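Local coordinates for DNA repair and recombination protein RadB (Thermococcus kodakarensis, PDB 2CVH) that probably takes part in DNA repair and homologous recombination, binding DNA and hydrolysing ATP only very weakly, without promoting strand exchange, at residues P59-L62 against V63-A66. Residues are numbered along the deposited sequence; the frame is centred on the assembly and turned at random.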
ATOM      1  N   PRO A  59     -14.115   7.462  -1.860  1.00 21.54           N
ATOM      2  CA  PRO A  59     -15.011   6.985  -2.918  1.00 16.79           C
ATOM      3  C   PRO A  59     -15.029   7.958  -4.078  1.00 13.42           C
ATOM      4  O   PRO A  59     -14.888   7.551  -5.233  1.00 12.62           O
ATOM      5  CB  PRO A  59     -16.367   6.936  -2.211  1.00 18.71           C
ATOM      6  CG  PRO A  59     -16.004   6.547  -0.817  1.00 20.79           C
ATOM      7  CD  PRO A  59     -14.803   7.437  -0.550  1.00 20.39           C
ATOM      8  N   GLU A  60     -15.160   9.247  -3.750  1.00 17.39           N
ATOM      9  CA  GLU A  60     -15.185  10.329  -4.750  1.00 18.87           C
ATOM     10  C   GLU A  60     -13.912  10.386  -5.576  1.00 20.99           C
ATOM     11  O   GLU A  60     -13.956  10.570  -6.805  1.00 17.82           O
ATOM     12  CB  GLU A  60     -15.369  11.686  -4.079  1.00 19.51           C
ATOM     13  CG  GLU A  60     -16.754  11.925  -3.566  1.00 27.48           C
ATOM     14  CD  GLU A  60     -16.944  11.525  -2.121  1.00 31.78           C
ATOM     15  OE1 GLU A  60     -16.128  10.759  -1.559  1.00 35.08           O
ATOM     16  OE2 GLU A  60     -17.942  11.989  -1.544  1.00 39.03           O
ATOM     17  N   ARG A  61     -12.776  10.248  -4.884  1.00 23.99           N
ATOM     18  CA  ARG A  61     -11.461  10.263  -5.523  1.00 22.99           C
ATOM     19  C   ARG A  61     -11.341   9.078  -6.494  1.00 19.83           C
ATOM     20  O   ARG A  61     -10.873   9.242  -7.634  1.00 18.55           O
ATOM     21  CB  ARG A  61     -10.359  10.248  -4.453  1.00 23.04           C
ATOM     22  CG  ARG A  61      -8.941  10.417  -4.972  1.00 21.40           C
ATOM     23  CD  ARG A  61      -8.749  11.741  -5.715  1.00 20.99           C
ATOM     24  NE  ARG A  61      -7.339  11.964  -6.020  1.00 19.97           N
ATOM     25  CZ  ARG A  61      -6.836  12.087  -7.243  1.00 21.34           C
ATOM     26  NH1 ARG A  61      -7.620  12.021  -8.313  1.00 23.86           N
ATOM     27  NH2 ARG A  61      -5.529  12.225  -7.397  1.00 25.43           N
ATOM     28  N   LEU A  62     -11.815   7.902  -6.071  1.00 17.34           N
ATOM     29  CA  LEU A  62     -11.787   6.725  -6.941  1.00 14.73           C
ATOM     30  C   LEU A  62     -12.736   6.927  -8.132  1.00 12.79           C
ATOM     31  O   LEU A  62     -12.432   6.531  -9.256  1.00 12.65           O
ATOM     32  CB  LEU A  62     -12.172   5.471  -6.168  1.00 18.42           C
ATOM     33  CG  LEU A  62     -12.127   4.242  -7.079  1.00 22.45           C
ATOM     34  CD1 LEU A  62     -10.675   3.806  -7.294  1.00 22.06           C
ATOM     35  CD2 LEU A  62     -12.948   3.124  -6.485  1.00 27.55           C
ATOM     36  N   VAL A  63     -13.907   7.508  -7.865  1.00 20.60           N
ATOM     37  CA  VAL A  63     -14.899   7.820  -8.910  1.00 21.84           C
ATOM     38  C   VAL A  63     -14.244   8.776  -9.919  1.00 20.81           C
ATOM     39  O   VAL A  63     -14.316   8.567 -11.130  1.00 22.59           O
ATOM     40  CB  VAL A  63     -16.156   8.524  -8.300  1.00 22.23           C
ATOM     41  CG1 VAL A  63     -17.079   9.025  -9.393  1.00 21.05           C
ATOM     42  CG2 VAL A  63     -16.891   7.570  -7.385  1.00 23.02           C
ATOM     43  N   GLN A  64     -13.597   9.823  -9.408  1.00 23.91           N
ATOM     44  CA  GLN A  64     -12.912  10.792 -10.257  1.00 24.00           C
ATOM     45  C   GLN A  64     -11.901  10.054 -11.096  1.00 26.67           C
ATOM     46  O   GLN A  64     -11.927  10.116 -12.329  1.00 26.90           O
ATOM     47  CB  GLN A  64     -12.202  11.839  -9.409  1.00 28.67           C
ATOM     48  CG  GLN A  64     -11.491  12.907 -10.236  1.00 33.85           C
ATOM     49  CD  GLN A  64     -10.906  14.025  -9.383  1.00 36.55           C
ATOM     50  OE1 GLN A  64     -11.049  15.210  -9.710  1.00 38.36           O
ATOM     51  NE2 GLN A  64     -10.246  13.658  -8.289  1.00 33.45           N
ATOM     52  N   MET A  65     -11.049   9.283 -10.426  1.00 29.98           N
ATOM     53  CA  MET A  65     -10.024   8.513 -11.120  1.00 27.28           C
ATOM     54  C   MET A  65     -10.632   7.573 -12.162  1.00 27.13           C
ATOM     55  O   MET A  65     -10.173   7.527 -13.300  1.00 27.74           O
ATOM     56  CB  MET A  65      -9.182   7.740 -10.108  1.00 24.87           C
ATOM     57  CG  MET A  65      -8.412   8.650  -9.155  1.00 24.02           C
ATOM     58  SD  MET A  65      -7.571   7.797  -7.810  1.00 22.30           S
ATOM     59  CE  MET A  65      -6.839   6.445  -8.801  1.00 10.58           C
ATOM     60  N   ALA A  66     -11.710   6.876 -11.799  1.00 28.38           N
ATOM     61  CA  ALA A  66     -12.373   5.938 -12.729  1.00 27.99           C
ATOM     62  C   ALA A  66     -12.908   6.669 -13.972  1.00 24.53           C
ATOM     63  O   ALA A  66     -12.597   6.306 -15.097  1.00 18.77           O
ATOM     64  CB  ALA A  66     -13.513   5.199 -12.015  1.00 20.05           C
TER
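R61 stands out from the helix, and its bent end brings the guanidinium up against the side chains of Q64 and M65. The thioether SD of M65 sits over one face of that group, 4.2 Å off its plane and nearer the outer part than the centre, while CG of M65 comes within 3.6 Å of NH1 of R61. The Q64 amide meets the same group obliquely, its plane turned 81° from the guanidinium. With CG trans to the backbone N (chi1 -173°) and a bend at chi2 (60°), the R61 chain turns its end toward the next turn. On the other flank V63 folds CG2 back beside its own N, close to O of P59. This is the first part of alpha-helix 59-67 in the RecA-like P-loop ATPase fold, its i to i+4 bonds running from V63 N to P59 O (2.8 Å) through A66 N to L62 O (2.7 Å). Carbonyl O of T212 takes a hydrogen bond from NH2 of R61; with an alanine here it is likely to lose this donor, and M65 SD the flat group lying against it. R61, L62 and M65 pack on L38 of helix 33-44; L62 and V63 meet L77, and A66 meets A76, of helix 73-79.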